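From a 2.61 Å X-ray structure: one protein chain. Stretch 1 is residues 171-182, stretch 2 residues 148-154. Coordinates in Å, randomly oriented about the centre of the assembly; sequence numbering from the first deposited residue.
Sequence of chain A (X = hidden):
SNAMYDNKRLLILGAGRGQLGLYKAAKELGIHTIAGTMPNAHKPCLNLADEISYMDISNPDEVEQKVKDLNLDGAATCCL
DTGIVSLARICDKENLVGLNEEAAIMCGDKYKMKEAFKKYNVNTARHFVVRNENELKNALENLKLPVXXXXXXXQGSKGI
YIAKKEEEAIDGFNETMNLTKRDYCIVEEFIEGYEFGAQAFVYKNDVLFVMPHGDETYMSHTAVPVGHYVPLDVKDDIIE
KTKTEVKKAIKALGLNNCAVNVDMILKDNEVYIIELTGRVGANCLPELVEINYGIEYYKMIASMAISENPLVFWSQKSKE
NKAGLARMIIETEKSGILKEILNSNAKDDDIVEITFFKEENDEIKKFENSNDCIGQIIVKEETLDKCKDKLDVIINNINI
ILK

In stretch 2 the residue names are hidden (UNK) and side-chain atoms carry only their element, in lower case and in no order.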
# COMPACT_ATOMS: atom_id res chain seq x y z
N ASP A 171 19.66 22.25 -19.09
CA ASP A 171 19.73 23.16 -17.95
C ASP A 171 19.50 22.39 -16.66
O ASP A 171 20.09 22.72 -15.62
CB ASP A 171 18.70 24.31 -18.12
CG ASP A 171 18.82 25.48 -17.16
OD1 ASP A 171 18.53 25.29 -15.96
OD2 ASP A 171 19.10 26.60 -17.64
N GLY A 172 18.65 21.36 -16.74
CA GLY A 172 18.37 20.45 -15.64
C GLY A 172 19.52 19.48 -15.41
O GLY A 172 19.98 19.40 -14.28
N PHE A 173 20.01 18.77 -16.46
CA PHE A 173 21.13 17.83 -16.37
C PHE A 173 22.42 18.49 -15.82
O PHE A 173 23.06 17.93 -14.91
CB PHE A 173 21.42 17.16 -17.73
CG PHE A 173 22.59 16.19 -17.81
CD1 PHE A 173 22.41 14.83 -17.57
CD2 PHE A 173 23.85 16.63 -18.21
CE1 PHE A 173 23.49 13.93 -17.67
CE2 PHE A 173 24.91 15.72 -18.36
CZ PHE A 173 24.73 14.38 -18.08
N ASN A 174 22.78 19.67 -16.32
CA ASN A 174 23.95 20.39 -15.83
C ASN A 174 23.80 20.76 -14.34
O ASN A 174 24.74 20.57 -13.57
CB ASN A 174 24.23 21.65 -16.68
CG ASN A 174 24.66 21.34 -18.11
OD1 ASN A 174 25.10 20.23 -18.45
ND2 ASN A 174 24.53 22.32 -19.01
N GLU A 175 22.62 21.23 -13.92
CA GLU A 175 22.40 21.56 -12.50
C GLU A 175 22.40 20.33 -11.58
O GLU A 175 22.79 20.43 -10.41
CB GLU A 175 21.08 22.31 -12.30
CG GLU A 175 21.19 23.79 -12.62
CD GLU A 175 19.96 24.58 -12.23
OE1 GLU A 175 19.16 24.93 -13.13
OE2 GLU A 175 19.75 24.78 -11.01
N THR A 176 21.95 19.18 -12.11
CA THR A 176 21.84 17.94 -11.34
C THR A 176 23.20 17.29 -11.17
O THR A 176 23.53 16.87 -10.07
CB THR A 176 20.88 16.93 -12.03
OG1 THR A 176 19.65 17.55 -12.37
CG2 THR A 176 20.60 15.71 -11.16
N MSE A 177 23.98 17.18 -12.27
CA MSE A 177 25.30 16.53 -12.26
C MSE A 177 26.35 17.29 -11.42
O MSE A 177 27.32 16.67 -10.98
CB MSE A 177 25.82 16.36 -13.68
CG MSE A 177 25.05 15.35 -14.46
SE MSE A 177 25.70 13.59 -14.17
CE MSE A 177 27.28 13.78 -15.27
N ASN A 178 26.15 18.59 -11.20
CA ASN A 178 27.05 19.37 -10.35
C ASN A 178 26.69 19.17 -8.89
O ASN A 178 27.58 19.21 -8.04
CB ASN A 178 27.06 20.87 -10.73
CG ASN A 178 28.16 21.22 -11.71
OD1 ASN A 178 29.28 21.58 -11.31
ND2 ASN A 178 27.88 21.08 -13.01
N LEU A 179 25.40 18.97 -8.58
CA LEU A 179 24.96 18.76 -7.21
C LEU A 179 25.14 17.30 -6.73
O LEU A 179 25.41 17.07 -5.55
CB LEU A 179 23.48 19.16 -7.07
CG LEU A 179 22.88 19.07 -5.65
CD1 LEU A 179 23.71 19.90 -4.62
CD2 LEU A 179 21.43 19.51 -5.64
N THR A 180 24.92 16.31 -7.62
CA THR A 180 25.06 14.90 -7.24
C THR A 180 26.51 14.51 -7.08
O THR A 180 27.38 15.08 -7.74
CB THR A 180 24.42 13.95 -8.28
OG1 THR A 180 24.43 12.64 -7.73
CG2 THR A 180 25.17 13.93 -9.62
N LYS A 181 26.75 13.51 -6.21
CA LYS A 181 28.09 12.97 -5.98
C LYS A 181 28.44 11.88 -7.00
O LYS A 181 29.62 11.53 -7.13
CB LYS A 181 28.21 12.39 -4.57
CG LYS A 181 28.27 13.44 -3.46
CD LYS A 181 27.96 12.85 -2.10
CE LYS A 181 26.46 12.55 -1.83
NZ LYS A 181 26.00 11.18 -2.21
N ARG A 182 27.44 11.37 -7.73
CA ARG A 182 27.58 10.28 -8.69
C ARG A 182 28.07 10.84 -10.03
O ARG A 182 28.08 12.05 -10.20
CB ARG A 182 26.20 9.56 -8.90
CG ARG A 182 25.37 9.25 -7.65
CD ARG A 182 25.49 7.80 -7.22
NE ARG A 182 24.80 7.50 -5.95
CZ ARG A 182 25.27 7.77 -4.73
NH1 ARG A 182 26.42 8.42 -4.58
NH2 ARG A 182 24.56 7.45 -3.66
N UNK A 148 11.63 14.47 -16.46
CA UNK A 148 12.21 14.83 -15.19
C UNK A 148 13.68 14.50 -15.28
O UNK A 148 14.04 13.48 -15.88
c UNK A 148 12.40 13.95 -12.86
c UNK A 148 10.16 14.65 -13.77
c UNK A 148 10.14 15.77 -12.74
c UNK A 148 11.52 14.05 -14.09
N UNK A 149 14.53 15.35 -14.70
CA UNK A 149 15.97 15.10 -14.55
C UNK A 149 16.22 15.05 -13.09
O UNK A 149 15.85 15.96 -12.35
c UNK A 149 18.29 15.52 -15.24
c UNK A 149 16.43 16.44 -16.63
c UNK A 149 16.90 16.10 -15.21
N UNK A 150 16.82 13.95 -12.65
CA UNK A 150 16.98 13.76 -11.22
C UNK A 150 18.17 12.96 -10.90
O UNK A 150 18.72 12.26 -11.74
n UNK A 150 12.90 9.15 -10.16
c UNK A 150 15.72 13.08 -10.63
c UNK A 150 14.06 11.27 -10.64
c UNK A 150 15.29 11.80 -11.31
c UNK A 150 13.62 9.94 -11.19
N UNK A 151 18.57 13.11 -9.64
CA UNK A 151 19.71 12.49 -9.03
C UNK A 151 19.22 11.34 -8.22
O UNK A 151 18.06 11.32 -7.78
c UNK A 151 20.45 13.50 -8.17
N UNK A 152 20.07 10.39 -8.02
CA UNK A 152 19.72 9.17 -7.33
C UNK A 152 20.09 9.24 -5.83
O UNK A 152 19.40 8.62 -5.02
c UNK A 152 20.43 8.06 -8.08
c UNK A 152 20.23 8.18 -9.61
o UNK A 152 21.83 8.12 -7.80
N UNK A 153 21.15 10.01 -5.48
CA UNK A 153 21.68 10.08 -4.11
C UNK A 153 20.83 10.93 -3.16
O UNK A 153 20.54 10.47 -2.04
c UNK A 153 23.46 11.90 -4.78
c UNK A 153 23.14 10.59 -4.10
o UNK A 153 22.80 12.22 -5.80
o UNK A 153 24.46 12.54 -4.41
N UNK A 154 20.43 12.14 -3.60
CA UNK A 154 19.62 13.07 -2.81
C UNK A 154 18.15 12.97 -3.22
O UNK A 154 17.86 12.59 -4.35
c UNK A 154 19.93 15.18 -4.37
c UNK A 154 20.13 14.51 -2.98
c UNK A 154 21.25 15.76 -4.89
c UNK A 154 18.84 16.25 -4.33

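Position 148 carries four side-chain carbons, forked at the first, with one arm two carbons long. None of them comes within reach of stretch 1. A beta-branched chain with a lengthened arm is isoleucine, Ile148; buried and out of reach of stretch 1, it suits an apolar place in the strand.

Position 149 has three side-chain carbons, one carrying the other two. Its CA-to-CB bond points toward the helix, and one of the branch carbons lies close to Gly172, Phe173 and Thr176. A fork of this size is valine, Val149. Its CG1 sits 3.8 Å from Phe173 CA, 3.8 Å from Thr176 OG1 and 4.2 Å from Gly172 C. The fit is close: a CB built on Gly172 would lie only 3.4 Å from Val149 CG2, so the glycine leaves room for the valine.

At position 150 four carbons run in a row and end in nitrogen. The CA-to-CB bond points away from the helix, as expected for the alternation of a strand, and what meets Thr176 is backbone. The chain is lysine, Lys150. Its C is 3.7 Å from Thr176 CG2, whereas Lys150 CB stays 5.6 Å from the same Thr176 CG2. A long charged chain suits a partly exposed position directed like this.

Position 151 has a single side-chain carbon, which points toward stretch 1 and touches Thr176 and Thr180. It is therefore alanine, Ala151. Its CB lies 3.7 Å from Thr176 CG2 and 4.0 Å from Thr180 CB. So short a side chain suits a place where the two backbones come near, the CA atoms of Ala151 and Thr180 being 6.1 Å apart.

Position 152 shows one carbon bearing an oxygen and a carbon, with the oxygen beside Arg182. This is the pattern of threonine, Thr152. Its OG1 lies 3.6 Å from Arg182 NE, a contact rather than a hydrogen bond. Threonine suits the place because its compact hydroxyl can stand there while hydrogen-bonded to a residue adjoining the stretches.

At position 153 there are two carbons, the second carrying two oxygens that face Thr180 and Lys181: a short carboxylate, hence aspartate, Asp153. It suits the place by accepting three hydrogen bonds. Thr180 OG1 donates to Asp153 OD1 at 2.6 Å, while Asp153 OD2 receives Lys181 N at 3.1 Å, nearly straight at 171°, and Lys181 NZ at 3.0 Å, the last also a salt bridge. Asp153 CB lies over one face of the Arg182 guanidinium, 3.5 Å from Arg182 NH2.

Position 154 has four carbons forked at the second, with a branch carbon against Leu179. This is leucine, Leu154, whose branched apolar end suits packing on Leu179, Leu154 CD2 to Leu179 CG being 3.8 Å.

The contact thus changes character along its length. Helix and strand run nearly parallel, 16° apart, and small side chains fill the gap. Thr176 OG1 donates to Gly172 O at 2.7 Å, satisfying its polarity within the helix while its methyl packs on the strand's end. Beyond the helix, Asp153 ties down the Thr180-Lys181 segment through side chain and backbone together.

Stretch 2 (148-154) IVKATDL
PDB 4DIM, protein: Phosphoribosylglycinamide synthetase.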